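Long-range contacts in tyrosine--tRNA ligase, mitochondrial (Emericella nidulans, PDB 5IHX), which probably attaches L-tyrosine to mitochondrial tRNA(Tyr) at the expense of ATP, as a class I aminoacyl-tRNA synthetase: residues 181-189 / 252-261; 81-92 / 328-336. All coordinates share one frame; numbering follows the deposited sequence.

Contact 1: residues 181-189 / 252-261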
loop_
_atom_site.group_PDB
_atom_site.type_symbol
_atom_site.label_atom_id
_atom_site.label_comp_id
_atom_site.label_asym_id
_atom_site.label_seq_id
_atom_site.Cartn_x
_atom_site.Cartn_y
_atom_site.Cartn_z
ATOM N N VAL A 181 3.018 3.694 -6.244
ATOM C CA VAL A 181 1.584 3.974 -6.193
ATOM C C VAL A 181 1.312 5.228 -5.365
ATOM O O VAL A 181 0.447 6.035 -5.709
ATOM C CB VAL A 181 0.791 2.779 -5.621
ATOM C CG1 VAL A 181 -0.680 3.139 -5.437
ATOM C CG2 VAL A 181 0.930 1.564 -6.529
ATOM N N LEU A 182 2.042 5.382 -4.265
ATOM C CA LEU A 182 1.889 6.559 -3.417
ATOM C C LEU A 182 2.326 7.824 -4.151
ATOM O O LEU A 182 1.697 8.872 -4.021
ATOM C CB LEU A 182 2.687 6.402 -2.120
ATOM C CG LEU A 182 2.258 5.279 -1.172
ATOM C CD1 LEU A 182 3.044 5.350 0.130
ATOM C CD2 LEU A 182 0.762 5.318 -0.894
ATOM N N ARG A 183 3.405 7.722 -4.922
ATOM C CA ARG A 183 3.941 8.873 -5.637
ATOM C C ARG A 183 3.007 9.330 -6.758
ATOM O O ARG A 183 2.724 10.520 -6.895
ATOM C CB ARG A 183 5.320 8.549 -6.221
ATOM C CG ARG A 183 5.757 9.502 -7.330
ATOM C CD ARG A 183 7.208 9.298 -7.723
ATOM N NE ARG A 183 7.451 7.949 -8.226
ATOM C CZ ARG A 183 7.101 7.529 -9.439
ATOM N NH1 ARG A 183 6.481 8.350 -10.277
ATOM N NH2 ARG A 183 7.364 6.286 -9.813
ATOM N N ASP A 184 2.530 8.378 -7.556
ATOM C CA ASP A 184 1.786 8.696 -8.774
ATOM C C ASP A 184 0.273 8.776 -8.569
ATOM O O ASP A 184 -0.433 9.333 -9.409
ATOM C CB ASP A 184 2.092 7.656 -9.857
ATOM C CG ASP A 184 3.502 7.781 -10.411
ATOM O OD1 ASP A 184 4.080 8.889 -10.346
ATOM O OD2 ASP A 184 4.032 6.768 -10.916
ATOM N N LEU A 185 -0.220 8.223 -7.464
ATOM C CA LEU A 185 -1.658 8.212 -7.195
ATOM C C LEU A 185 -1.987 8.609 -5.760
ATOM O O LEU A 185 -2.761 9.538 -5.535
ATOM C CB LEU A 185 -2.245 6.828 -7.498
ATOM C CG LEU A 185 -3.716 6.618 -7.126
ATOM C CD1 LEU A 185 -4.610 7.645 -7.804
ATOM C CD2 LEU A 185 -4.157 5.207 -7.486
ATOM N N GLY A 186 -1.398 7.911 -4.794
ATOM C CA GLY A 186 -1.730 8.109 -3.392
ATOM C C GLY A 186 -1.560 9.535 -2.897
ATOM O O GLY A 186 -2.311 9.995 -2.037
ATOM N N ALA A 187 -0.576 10.239 -3.444
ATOM C CA ALA A 187 -0.276 11.600 -3.007
ATOM C C ALA A 187 -1.357 12.592 -3.431
ATOM O O ALA A 187 -1.456 13.685 -2.875
ATOM C CB ALA A 187 1.077 12.037 -3.552
ATOM N N TYR A 188 -2.166 12.203 -4.414
ATOM C CA TYR A 188 -3.159 13.099 -5.004
ATOM C C TYR A 188 -4.591 12.719 -4.627
ATOM O O TYR A 188 -5.543 13.355 -5.077
ATOM C CB TYR A 188 -3.010 13.103 -6.523
ATOM C CG TYR A 188 -1.594 13.349 -6.989
ATOM C CD1 TYR A 188 -1.028 14.615 -6.918
ATOM C CD2 TYR A 188 -0.819 12.313 -7.491
ATOM C CE1 TYR A 188 0.269 14.841 -7.340
ATOM C CE2 TYR A 188 0.476 12.529 -7.915
ATOM C CZ TYR A 188 1.016 13.795 -7.836
ATOM O OH TYR A 188 2.308 14.013 -8.257
ATOM N N ILE A 189 -4.733 11.689 -3.798
ATOM C CA ILE A 189 -6.045 11.224 -3.357
ATOM C C ILE A 189 -6.322 11.634 -1.920
ATOM O O ILE A 189 -5.553 11.315 -1.016
ATOM C CB ILE A 189 -6.162 9.684 -3.471
ATOM C CG1 ILE A 189 -6.012 9.233 -4.926
ATOM C CG2 ILE A 189 -7.494 9.192 -2.905
ATOM C CD1 ILE A 189 -7.043 9.810 -5.881
ATOM N N ALA A 252 -9.241 8.730 -10.597
ATOM C CA ALA A 252 -7.885 8.273 -10.316
ATOM C C ALA A 252 -7.031 8.204 -11.579
ATOM O O ALA A 252 -5.860 8.573 -11.559
ATOM C CB ALA A 252 -7.924 6.917 -9.637
ATOM N N VAL A 253 -7.616 7.731 -12.675
ATOM C CA VAL A 253 -6.874 7.589 -13.925
ATOM C C VAL A 253 -6.514 8.956 -14.510
ATOM O O VAL A 253 -5.398 9.149 -14.993
ATOM C CB VAL A 253 -7.670 6.758 -14.958
ATOM C CG1 VAL A 253 -7.035 6.847 -16.344
ATOM C CG2 VAL A 253 -7.739 5.304 -14.521
ATOM N N LYS A 254 -7.459 9.893 -14.475
ATOM C CA LYS A 254 -7.191 11.268 -14.896
ATOM C C LYS A 254 -5.985 11.818 -14.150
ATOM O O LYS A 254 -5.058 12.366 -14.747
ATOM C CB LYS A 254 -8.395 12.172 -14.636
ATOM C CG LYS A 254 -9.634 11.868 -15.453
ATOM C CD LYS A 254 -10.859 12.430 -14.745
ATOM C CE LYS A 254 -12.113 12.301 -15.581
ATOM N NZ LYS A 254 -12.196 13.369 -16.604
ATOM N N THR A 255 -6.023 11.670 -12.829
ATOM C CA THR A 255 -4.975 12.168 -11.950
ATOM C C THR A 255 -3.609 11.588 -12.296
ATOM O O THR A 255 -2.638 12.330 -12.442
ATOM C CB THR A 255 -5.303 11.848 -10.478
ATOM O OG1 THR A 255 -6.489 12.549 -10.087
ATOM C CG2 THR A 255 -4.164 12.246 -9.560
ATOM N N ILE A 256 -3.535 10.265 -12.414
ATOM C CA ILE A 256 -2.271 9.600 -12.716
ATOM C C ILE A 256 -1.718 10.107 -14.042
ATOM O O ILE A 256 -0.550 10.482 -14.134
ATOM C CB ILE A 256 -2.428 8.064 -12.770
ATOM C CG1 ILE A 256 -2.818 7.519 -11.395
ATOM C CG2 ILE A 256 -1.129 7.405 -13.222
ATOM C CD1 ILE A 256 -3.306 6.084 -11.415
ATOM N N SER A 257 -2.569 10.122 -15.062
ATOM C CA SER A 257 -2.171 10.573 -16.390
ATOM C C SER A 257 -1.693 12.022 -16.351
ATOM O O SER A 257 -0.782 12.409 -17.084
ATOM C CB SER A 257 -3.337 10.430 -17.372
ATOM O OG SER A 257 -2.967 10.858 -18.669
ATOM N N LYS A 258 -2.314 12.814 -15.483
ATOM C CA LYS A 258 -2.033 14.242 -15.400
ATOM C C LYS A 258 -0.762 14.549 -14.606
ATOM O O LYS A 258 -0.106 15.559 -14.853
ATOM C CB LYS A 258 -3.225 14.964 -14.763
ATOM C CG LYS A 258 -3.111 16.479 -14.746
ATOM C CD LYS A 258 -4.314 17.116 -14.069
ATOM N N ASN A 259 -0.411 13.670 -13.670
ATOM C CA ASN A 259 0.673 13.941 -12.726
ATOM C C ASN A 259 1.834 12.956 -12.803
ATOM O O ASN A 259 2.810 13.092 -12.066
ATOM C CB ASN A 259 0.130 13.947 -11.293
ATOM C CG ASN A 259 -0.929 15.008 -11.074
ATOM O OD1 ASN A 259 -2.081 14.700 -10.774
ATOM N ND2 ASN A 259 -0.540 16.270 -11.214
ATOM N N THR A 260 1.735 11.961 -13.678
ATOM C CA THR A 260 2.807 10.982 -13.800
ATOM C C THR A 260 4.083 11.663 -14.281
ATOM O O THR A 260 4.045 12.545 -15.138
ATOM C CB THR A 260 2.431 9.831 -14.758
ATOM O OG1 THR A 260 3.504 8.883 -14.806
ATOM C CG2 THR A 260 2.159 10.351 -16.163
ATOM N N VAL A 261 5.210 11.245 -13.715
ATOM C CA VAL A 261 6.499 11.873 -13.988
ATOM C C VAL A 261 7.146 11.317 -15.258
ATOM O O VAL A 261 8.085 11.907 -15.794
ATOM C CB VAL A 261 7.465 11.699 -12.790
ATOM C CG1 VAL A 261 6.869 12.329 -11.537
ATOM C CG2 VAL A 261 7.789 10.227 -12.552
#
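Tyr188 lays one face of its ring against Asn259, whose CB sits 3.9 Å from the ring centroid in a CH-pi contact, 26° off the normal and displaced toward the rim. The Asn259 amide is stacked nearly flat with the ring, planes 15° apart. Nearer the backbone, Tyr188 CB presses on the methyl CG2 of Thr255 at 3.4 Å; with CG2 anti to the backbone N, the methyl faces Tyr188 while OG1 bonds back to the carbonyl of Gly251. Beside this pair, Leu185 crosses Ile256: its CB meets Ile256 CG1 at 4.0 Å, and its CD1 reaches Ala252 CB at 3.9 Å. Ile256 CG1 also lies 3.6 Å from the carbonyl oxygen of Asp184. The Arg183 chain, straight through chi2, bends at chi3 and brings NH1 to Asp184 OD1, a salt bridge within residues 181-189 whose modelled separation is so short as to be doubtful.

Helix 212-229 backs this face through Trp223 and Trp226 on Ile256 and Ala222 on Ala252; Val181 and Leu182 pack on Leu178 and Met220 of the second subunit. The axes of 181-186 and 252-259 approach to 8.8 Å at 113°, a steep helix-helix packing that, within the class I catalytic domain, joins helix 243-259 to helix 178-186, which packs on the second subunit.

Contact 2: residues 81-92 / 328-336; sequences VGHMLPFMVLAW and LKMFTFLPI
Trp92 and Phe333 meet ring against ring, neither parallel nor perpendicular: the indole six-membered ring and the phenyl have centroids 4.0 Å apart and planes at 35°. The tilt brings one side of the phenyl down onto the indole, with Phe333 CD2 3.3 Å from Trp92 CZ2 and CE2 over the centre of the indole face. Ala91 CB comes to the phenyl edge, near its plane, 3.7 Å from Phe333 CZ. Tyr150 meets the same ring and bonds through its hydroxyl to the Phe333 backbone N, while His40 stands edge-to-face to Trp92. The indole NE1 donates to a water, 2.7 Å away, that also lies close to the carbonyl oxygens of Lys329 and Thr332.

Helix 84-95 follows the HVGH sequence of residues 80-83, the HIGH-type signature of class I synthetases, and packs the face bearing Leu85, Met88 and Trp92 on residues 330-333. There Thr332 OG1 accepts from Leu334 N, which makes an ST turn, while it donates to Leu328 O at 2.7 Å.

Nearer the signature, Phe331 takes Leu85 CD2 over one face, 3.9 Å from its centroid and 24° off the normal; the two side chains cross at about a right angle. Met84 CB approaches the Phe331 edge, and Val81 CG1 comes in obliquely. Between the two aromatic groups, Met88, folded at chi2 and chi3, brings its CE against the Phe331 carbonyl carbon, with CG 3.5 Å from Met330 O.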
loop_
_atom_site.group_PDB
_atom_site.type_symbol
_atom_site.label_atom_id
_atom_site.label_comp_id
_atom_site.label_asym_id
_atom_site.label_seq_id
_atom_site.Cartn_x
_atom_site.Cartn_y
_atom_site.Cartn_z
ATOM N N VAL A 81 -23.405 -17.647 -13.713
ATOM C CA VAL A 81 -24.217 -16.813 -14.592
ATOM C C VAL A 81 -24.239 -15.358 -14.119
ATOM O O VAL A 81 -24.392 -14.444 -14.926
ATOM C CB VAL A 81 -25.653 -17.371 -14.696
ATOM C CG1 VAL A 81 -26.573 -16.404 -15.437
ATOM C CG2 VAL A 81 -25.637 -18.719 -15.396
ATOM N N GLY A 82 -24.081 -15.151 -12.815
ATOM C CA GLY A 82 -24.076 -13.812 -12.251
ATOM C C GLY A 82 -22.918 -12.930 -12.702
ATOM O O GLY A 82 -22.955 -11.717 -12.507
ATOM N N HIS A 83 -21.898 -13.529 -13.313
ATOM C CA HIS A 83 -20.742 -12.780 -13.813
ATOM C C HIS A 83 -20.866 -12.374 -15.276
ATOM O O HIS A 83 -20.048 -11.607 -15.780
ATOM C CB HIS A 83 -19.450 -13.601 -13.684
ATOM C CG HIS A 83 -18.964 -13.787 -12.281
ATOM N ND1 HIS A 83 -19.150 -14.956 -11.573
ATOM C CD2 HIS A 83 -18.254 -12.967 -11.471
ATOM C CE1 HIS A 83 -18.596 -14.837 -10.380
ATOM N NE2 HIS A 83 -18.047 -13.640 -10.293
ATOM N N MET A 84 -21.876 -12.892 -15.964
ATOM C CA MET A 84 -21.847 -12.898 -17.422
ATOM C C MET A 84 -22.087 -11.571 -18.140
ATOM O O MET A 84 -21.498 -11.344 -19.196
ATOM C CB MET A 84 -22.869 -13.912 -17.942
ATOM C CG MET A 84 -22.357 -15.343 -17.984
ATOM S SD MET A 84 -20.777 -15.519 -18.845
ATOM C CE MET A 84 -21.225 -14.981 -20.494
ATOM N N LEU A 85 -22.934 -10.700 -17.598
ATOM C CA LEU A 85 -23.378 -9.540 -18.374
ATOM C C LEU A 85 -22.224 -8.613 -18.773
ATOM O O LEU A 85 -22.168 -8.166 -19.918
ATOM C CB LEU A 85 -24.457 -8.753 -17.623
ATOM C CG LEU A 85 -25.792 -9.481 -17.405
ATOM C CD1 LEU A 85 -26.848 -8.520 -16.878
ATOM C CD2 LEU A 85 -26.287 -10.189 -18.664
ATOM N N PRO A 86 -21.298 -8.321 -17.845
ATOM C CA PRO A 86 -20.142 -7.540 -18.300
ATOM C C PRO A 86 -19.359 -8.239 -19.414
ATOM O O PRO A 86 -18.788 -7.579 -20.281
ATOM C CB PRO A 86 -19.291 -7.405 -17.036
ATOM C CG PRO A 86 -20.261 -7.507 -15.919
ATOM C CD PRO A 86 -21.310 -8.481 -16.380
ATOM N N PHE A 87 -19.335 -9.566 -19.391
ATOM C CA PHE A 87 -18.616 -10.314 -20.418
ATOM C C PHE A 87 -19.444 -10.449 -21.695
ATOM O O PHE A 87 -18.888 -10.634 -22.778
ATOM C CB PHE A 87 -18.188 -11.680 -19.883
ATOM C CG PHE A 87 -17.202 -11.589 -18.753
ATOM C CD1 PHE A 87 -15.962 -11.008 -18.955
ATOM C CD2 PHE A 87 -17.502 -12.087 -17.498
ATOM C CE1 PHE A 87 -15.046 -10.909 -17.926
ATOM C CE2 PHE A 87 -16.587 -11.995 -16.464
ATOM C CZ PHE A 87 -15.356 -11.409 -16.681
ATOM N N MET A 88 -20.764 -10.352 -21.575
ATOM C CA MET A 88 -21.614 -10.252 -22.757
ATOM C C MET A 88 -21.306 -8.938 -23.474
ATOM O O MET A 88 -21.315 -8.874 -24.705
ATOM C CB MET A 88 -23.098 -10.327 -22.388
ATOM C CG MET A 88 -23.549 -11.671 -21.828
ATOM S SD MET A 88 -23.240 -13.075 -22.919
ATOM C CE MET A 88 -24.063 -12.549 -24.421
ATOM N N VAL A 89 -21.040 -7.887 -22.701
ATOM C CA VAL A 89 -20.643 -6.600 -23.274
ATOM C C VAL A 89 -19.324 -6.727 -24.034
ATOM O O VAL A 89 -19.186 -6.198 -25.138
ATOM C CB VAL A 89 -20.517 -5.510 -22.183
ATOM C CG1 VAL A 89 -19.848 -4.251 -22.731
ATOM C CG2 VAL A 89 -21.884 -5.167 -21.615
ATOM N N LEU A 90 -18.357 -7.427 -23.445
ATOM C CA LEU A 90 -17.065 -7.622 -24.096
ATOM C C LEU A 90 -17.206 -8.511 -25.329
ATOM O O LEU A 90 -16.510 -8.320 -26.325
ATOM C CB LEU A 90 -16.045 -8.234 -23.129
ATOM C CG LEU A 90 -15.632 -7.422 -21.898
ATOM C CD1 LEU A 90 -14.506 -8.136 -21.163
ATOM C CD2 LEU A 90 -15.222 -6.000 -22.262
ATOM N N ALA A 91 -18.109 -9.485 -25.257
ATOM C CA ALA A 91 -18.380 -10.354 -26.394
ATOM C C ALA A 91 -18.865 -9.527 -27.577
ATOM O O ALA A 91 -18.389 -9.689 -28.700
ATOM C CB ALA A 91 -19.406 -11.413 -26.027
ATOM N N TRP A 92 -19.814 -8.636 -27.316
ATOM C CA TRP A 92 -20.307 -7.731 -28.344
ATOM C C TRP A 92 -19.181 -6.848 -28.863
ATOM O O TRP A 92 -19.023 -6.674 -30.073
ATOM C CB TRP A 92 -21.446 -6.869 -27.804
ATOM C CG TRP A 92 -22.777 -7.546 -27.840
ATOM C CD1 TRP A 92 -23.581 -7.839 -26.778
ATOM C CD2 TRP A 92 -23.464 -8.020 -29.004
ATOM N NE1 TRP A 92 -24.728 -8.458 -27.209
ATOM C CE2 TRP A 92 -24.681 -8.579 -28.573
ATOM C CE3 TRP A 92 -23.171 -8.016 -30.371
ATOM C CZ2 TRP A 92 -25.602 -9.135 -29.458
ATOM C CZ3 TRP A 92 -24.086 -8.566 -31.249
ATOM C CH2 TRP A 92 -25.286 -9.120 -30.788
ATOM N N LEU A 328 -33.323 -12.705 -23.381
ATOM C CA LEU A 328 -32.963 -13.030 -24.759
ATOM C C LEU A 328 -32.049 -11.953 -25.336
ATOM O O LEU A 328 -31.104 -12.250 -26.067
ATOM C CB LEU A 328 -34.211 -13.182 -25.633
ATOM C CG LEU A 328 -34.955 -14.521 -25.556
ATOM C CD1 LEU A 328 -36.308 -14.423 -26.245
ATOM C CD2 LEU A 328 -34.128 -15.634 -26.179
ATOM N N LYS A 329 -32.331 -10.702 -24.994
ATOM C CA LYS A 329 -31.544 -9.580 -25.489
ATOM C C LYS A 329 -30.179 -9.491 -24.808
ATOM O O LYS A 329 -29.185 -9.148 -25.448
ATOM C CB LYS A 329 -32.311 -8.271 -25.297
ATOM C CG LYS A 329 -33.568 -8.169 -26.143
ATOM C CD LYS A 329 -34.407 -6.961 -25.764
ATOM C CE LYS A 329 -35.621 -6.824 -26.669
ATOM N NZ LYS A 329 -36.525 -5.726 -26.228
ATOM N N MET A 330 -30.130 -9.808 -23.518
ATOM C CA MET A 330 -28.906 -9.644 -22.738
ATOM C C MET A 330 -27.961 -10.845 -22.843
ATOM O O MET A 330 -26.739 -10.676 -22.792
ATOM C CB MET A 330 -29.245 -9.387 -21.263
ATOM C CG MET A 330 -29.981 -8.076 -21.009
ATOM S SD MET A 330 -30.113 -7.633 -19.258
ATOM C CE MET A 330 -30.792 -9.132 -18.554
ATOM N N PHE A 331 -28.518 -12.049 -22.971
ATOM C CA PHE A 331 -27.719 -13.277 -22.898
ATOM C C PHE A 331 -27.453 -13.970 -24.240
ATOM O O PHE A 331 -26.803 -15.012 -24.268
ATOM C CB PHE A 331 -28.395 -14.281 -21.959
ATOM C CG PHE A 331 -28.254 -13.944 -20.503
ATOM C CD1 PHE A 331 -27.047 -14.139 -19.852
ATOM C CD2 PHE A 331 -29.328 -13.447 -19.781
ATOM C CE1 PHE A 331 -26.910 -13.838 -18.511
ATOM C CE2 PHE A 331 -29.196 -13.145 -18.439
ATOM C CZ PHE A 331 -27.985 -13.341 -17.802
ATOM N N THR A 332 -27.943 -13.408 -25.343
ATOM C CA THR A 332 -27.741 -14.028 -26.656
ATOM C C THR A 332 -27.369 -13.002 -27.718
ATOM O O THR A 332 -27.501 -11.795 -27.508
ATOM C CB THR A 332 -29.002 -14.786 -27.133
ATOM O OG1 THR A 332 -29.882 -13.883 -27.816
ATOM C CG2 THR A 332 -29.739 -15.429 -25.962
ATOM N N PHE A 333 -26.898 -13.506 -28.859
ATOM C CA PHE A 333 -26.591 -12.683 -30.030
ATOM C C PHE A 333 -27.746 -12.706 -31.035
ATOM O O PHE A 333 -27.595 -12.257 -32.171
ATOM C CB PHE A 333 -25.302 -13.172 -30.708
ATOM C CG PHE A 333 -24.027 -12.673 -30.064
ATOM C CD1 PHE A 333 -22.799 -12.972 -30.637
ATOM C CD2 PHE A 333 -24.045 -11.932 -28.889
ATOM C CE1 PHE A 333 -21.620 -12.533 -30.063
ATOM C CE2 PHE A 333 -22.867 -11.488 -28.313
ATOM C CZ PHE A 333 -21.654 -11.789 -28.902
ATOM N N LEU A 334 -28.892 -13.233 -30.614
ATOM C CA LEU A 334 -30.073 -13.290 -31.471
ATOM C C LEU A 334 -30.467 -11.888 -31.933
ATOM O O LEU A 334 -30.576 -10.979 -31.109
ATOM C CB LEU A 334 -31.246 -13.943 -30.736
ATOM C CG LEU A 334 -31.206 -15.459 -30.535
ATOM C CD1 LEU A 334 -32.270 -15.874 -29.539
ATOM C CD2 LEU A 334 -31.407 -16.194 -31.855
ATOM N N PRO A 335 -30.660 -11.699 -33.255
ATOM C CA PRO A 335 -31.121 -10.394 -33.746
ATOM C C PRO A 335 -32.448 -9.971 -33.123
ATOM O O PRO A 335 -33.262 -10.829 -32.779
ATOM C CB PRO A 335 -31.282 -10.618 -35.254
ATOM C CG PRO A 335 -30.401 -11.767 -35.572
ATOM C CD PRO A 335 -30.421 -12.646 -34.359
ATOM N N ILE A 336 -32.650 -8.666 -32.970
ATOM C CA ILE A 336 -33.875 -8.144 -32.370
ATOM C C ILE A 336 -35.122 -8.589 -33.145
ATOM O O ILE A 336 -36.117 -8.974 -32.533
ATOM C CB ILE A 336 -33.842 -6.600 -32.276
ATOM C CG1 ILE A 336 -32.721 -6.139 -31.337
ATOM C CG2 ILE A 336 -35.199 -6.045 -31.833
ATOM C CD1 ILE A 336 -32.901 -6.540 -29.882
HETATM O O HOH W 1 -26.243 -9.968 -25.617
#

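Overall arrangement
Contacts 1 and 2 lie in separate parts of one chain, their centres about 34 Å apart and nearest atoms about 16 Å apart, so they do not touch. In sequence, both segments of contact 1 fall between the two of contact 2. The bound tyrosine relates them: the side chain of Ala252 in contact 1 is about 11 Å from it, and that of Leu85 in contact 2 about 12 Å. Contact 1 is peripheral, its centre about 25 Å from the centre of the chain, and beside the second subunit; contact 2, buried, its centre about 10 Å from that point, joins helix 84-95 of the nucleotide-binding fold to the C-terminal helical part, at residues 328-336.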